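Local coordinates for protein putative NADPH:quinone reductase (Bacillus thuringiensis, PDB 3GMS) that probably reduces quinones with NADPH, as related medium-chain reductases do, though its function is unproven, at residues A217-N227 with F239-V250. Sequence-based numbering, arbitrary orientation.
Sequences AIDSIGGPDGN and FLTIGLLSGIQV
The ring of Phe-239 fills a hollow walled by Ala-217, Asp-219 and Gly-226. With CG anti to the backbone N (chi1 177°), the ring reaches across to the neighbouring strand on the face shared by Ala-217 and Asp-219: CZ lies 3.5 Å from Asp-219 CB, while CE1 approaches Gly-226 O. Carboxylate and ring planes differ by 32°. Val-250 supplies the next bump, its CG1 wedged among Asp-219 OD2, 3.5 Å away, and the alpha carbons of Gly-222 and Gly-226. Both glycines present bare backbone to the methyl. Across the sheet, on the face of Ile-218 and Leu-240, Ile-218 CG2 packs 3.6 Å from Ile-242 CD1, and Thr-135 of helix 127-139 covers both isoleucines.

The axes of 217-219 and 239-241 run parallel, 4.6 Å apart and 23° askew; they belong to adjacent strands 214-219 and 237-241 of the six-stranded Rossmann-type sheet, ordered 3-2-1-4-5-6. Beyond their carboxyl ends, where such folds bind the dinucleotide, the chains separate into loops that remain joined. Ile-221 N, arriving from above the carboxylate plane, closes an Asx turn on Asp-219 OD1, and Gly-222 N, on the syn side at 2.9 Å and nearly straight, completes an Asx motif. Asn-151 ND2 is a further donor to this oxygen, so several bonds fix the carboxylate's rotation. A water bridges Asp-219 OD2 to Gly-243 O.

Ser-246 takes two grips on one carbonyl: its OG gives a 2.6 Å bond to Ile-221 O, tilted from the carbonyl plane, whereas its N uses an in-plane lone pair. The same OG accepts from Ile-248 N in an ST turn. Past it, Ile-248 CG2 rests 3.6 Å from Gly-223 CA, and Gly-223 N bonds to Ile-248 O from above that carbonyl's plane.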
# COMPACT_ATOMS: atom_id res chain seq x y z
N ALA A 217 -4.47 1.41 17.38
CA ALA A 217 -4.86 2.43 16.40
C ALA A 217 -3.81 2.53 15.31
O ALA A 217 -2.61 2.37 15.57
CB ALA A 217 -5.06 3.77 17.04
N ILE A 218 -4.29 2.75 14.08
CA ILE A 218 -3.41 2.93 12.92
C ILE A 218 -3.71 4.30 12.35
O ILE A 218 -4.82 4.54 11.87
CB ILE A 218 -3.56 1.77 11.89
CG1 ILE A 218 -3.17 0.45 12.58
CG2 ILE A 218 -2.68 2.05 10.63
CD1 ILE A 218 -3.15 -0.79 11.70
N ASP A 219 -2.70 5.17 12.43
CA ASP A 219 -2.78 6.55 11.96
C ASP A 219 -2.07 6.74 10.61
O ASP A 219 -0.88 6.39 10.47
CB ASP A 219 -2.18 7.45 13.04
CG ASP A 219 -2.07 8.92 12.63
OD1 ASP A 219 -2.95 9.46 11.94
OD2 ASP A 219 -1.09 9.56 13.07
N SER A 220 -2.82 7.27 9.65
CA SER A 220 -2.32 7.63 8.33
C SER A 220 -2.15 9.14 8.17
O SER A 220 -1.59 9.60 7.18
CB SER A 220 -3.29 7.13 7.24
OG SER A 220 -3.32 5.73 7.23
N ILE A 221 -2.65 9.91 9.14
CA ILE A 221 -2.78 11.36 8.98
C ILE A 221 -1.78 12.19 9.76
O ILE A 221 -1.20 13.14 9.23
CB ILE A 221 -4.22 11.83 9.40
CG1 ILE A 221 -5.29 11.07 8.60
CG2 ILE A 221 -4.38 13.36 9.21
CD1 ILE A 221 -6.76 11.44 9.02
N GLY A 222 -1.59 11.84 11.03
CA GLY A 222 -0.71 12.64 11.90
C GLY A 222 -1.37 13.90 12.45
O GLY A 222 -2.60 14.05 12.38
N GLY A 223 -0.55 14.81 12.99
CA GLY A 223 -1.02 16.08 13.57
C GLY A 223 -2.08 15.88 14.64
O GLY A 223 -2.09 14.87 15.34
N PRO A 224 -3.01 16.86 14.76
CA PRO A 224 -4.13 16.79 15.71
C PRO A 224 -5.02 15.55 15.58
O PRO A 224 -5.44 14.98 16.60
CB PRO A 224 -4.94 18.05 15.37
CG PRO A 224 -3.93 19.01 14.86
CD PRO A 224 -2.96 18.16 14.07
N ASP A 225 -5.28 15.12 14.34
CA ASP A 225 -6.06 13.90 14.06
C ASP A 225 -5.36 12.68 14.65
O ASP A 225 -5.98 11.87 15.32
CB ASP A 225 -6.22 13.66 12.53
CG ASP A 225 -7.08 14.69 11.84
OD1 ASP A 225 -8.32 14.56 11.88
OD2 ASP A 225 -6.53 15.64 11.25
N GLY A 226 -4.06 12.51 14.37
CA GLY A 226 -3.35 11.39 14.98
C GLY A 226 -3.32 11.41 16.51
O GLY A 226 -3.45 10.36 17.18
N ASN A 227 -3.13 12.60 17.09
CA ASN A 227 -3.05 12.75 18.55
C ASN A 227 -4.37 12.35 19.18
O ASN A 227 -4.40 11.61 20.16
CB ASN A 227 -2.73 14.21 18.93
CG ASN A 227 -1.31 14.60 18.61
OD1 ASN A 227 -0.42 13.74 18.61
ND2 ASN A 227 -1.09 15.87 18.32
N PHE A 239 -0.28 2.26 19.50
CA PHE A 239 -0.52 3.27 18.46
C PHE A 239 0.55 3.07 17.39
O PHE A 239 1.75 2.97 17.71
CB PHE A 239 -0.39 4.65 19.05
CG PHE A 239 -0.54 5.78 18.06
CD1 PHE A 239 -1.80 6.14 17.59
CD2 PHE A 239 0.56 6.50 17.63
CE1 PHE A 239 -1.95 7.21 16.71
CE2 PHE A 239 0.43 7.58 16.75
CZ PHE A 239 -0.84 7.93 16.27
N LEU A 240 0.10 2.95 16.15
CA LEU A 240 1.04 2.73 15.03
C LEU A 240 0.81 3.75 13.91
O LEU A 240 -0.33 3.94 13.48
CB LEU A 240 0.87 1.30 14.53
CG LEU A 240 1.84 0.76 13.48
CD1 LEU A 240 3.24 0.54 14.13
CD2 LEU A 240 1.29 -0.55 12.94
N THR A 241 1.85 4.42 13.42
CA THR A 241 1.62 5.30 12.28
C THR A 241 2.05 4.58 11.00
O THR A 241 3.04 3.81 11.01
CB THR A 241 2.30 6.67 12.38
OG1 THR A 241 3.71 6.50 12.36
CG2 THR A 241 1.92 7.39 13.65
N ILE A 242 1.29 4.79 9.93
CA ILE A 242 1.67 4.20 8.62
C ILE A 242 1.80 5.25 7.53
O ILE A 242 2.25 4.94 6.41
CB ILE A 242 0.69 3.09 8.15
CG1 ILE A 242 -0.75 3.59 8.04
CG2 ILE A 242 0.85 1.81 8.99
CD1 ILE A 242 -1.68 2.61 7.26
N GLY A 243 1.41 6.48 7.86
CA GLY A 243 1.42 7.58 6.88
C GLY A 243 1.37 8.92 7.58
O GLY A 243 1.16 8.99 8.79
N LEU A 244 1.55 9.99 6.80
CA LEU A 244 1.59 11.35 7.33
C LEU A 244 0.89 12.35 6.41
O LEU A 244 1.47 13.35 5.97
CB LEU A 244 3.06 11.76 7.60
CG LEU A 244 3.27 12.92 8.60
CD1 LEU A 244 2.94 12.44 9.98
CD2 LEU A 244 4.69 13.54 8.52
N LEU A 245 -0.38 12.09 6.13
CA LEU A 245 -1.11 12.89 5.15
C LEU A 245 -1.14 14.37 5.48
O LEU A 245 -1.18 15.20 4.59
CB LEU A 245 -2.55 12.40 4.98
CG LEU A 245 -2.76 11.05 4.28
CD1 LEU A 245 -4.23 10.68 4.29
CD2 LEU A 245 -2.19 11.08 2.85
N SER A 246 -1.13 14.69 6.77
CA SER A 246 -1.22 16.08 7.21
C SER A 246 0.13 16.80 7.09
O SER A 246 0.19 18.02 7.12
CB SER A 246 -1.69 16.16 8.67
OG SER A 246 -0.67 15.69 9.54
N GLY A 247 1.21 16.03 6.99
CA GLY A 247 2.56 16.58 6.98
C GLY A 247 3.12 16.95 8.34
O GLY A 247 4.21 17.50 8.41
N ILE A 248 2.38 16.64 9.41
CA ILE A 248 2.70 17.08 10.78
C ILE A 248 2.85 15.87 11.71
O ILE A 248 1.94 15.04 11.83
CB ILE A 248 1.56 18.00 11.36
CG1 ILE A 248 1.46 19.31 10.58
CG2 ILE A 248 1.76 18.29 12.87
CD1 ILE A 248 0.15 20.01 10.79
N GLN A 249 4.01 15.78 12.36
CA GLN A 249 4.28 14.71 13.33
C GLN A 249 3.26 14.74 14.45
O GLN A 249 2.85 15.83 14.89
CB GLN A 249 5.66 14.92 13.96
CG GLN A 249 6.87 14.14 13.35
CD GLN A 249 6.47 12.98 12.47
OE1 GLN A 249 6.53 13.09 11.25
NE2 GLN A 249 6.04 11.86 13.07
N VAL A 250 2.83 13.58 14.93
CA VAL A 250 2.07 13.53 16.18
C VAL A 250 2.95 13.95 17.35
O VAL A 250 4.18 13.94 17.26
CB VAL A 250 1.42 12.14 16.50
CG1 VAL A 250 0.49 11.69 15.38
CG2 VAL A 250 2.48 11.04 16.79
O HOH W 1 1.24 9.94 11.50
O HOH W 2 1.38 16.92 17.11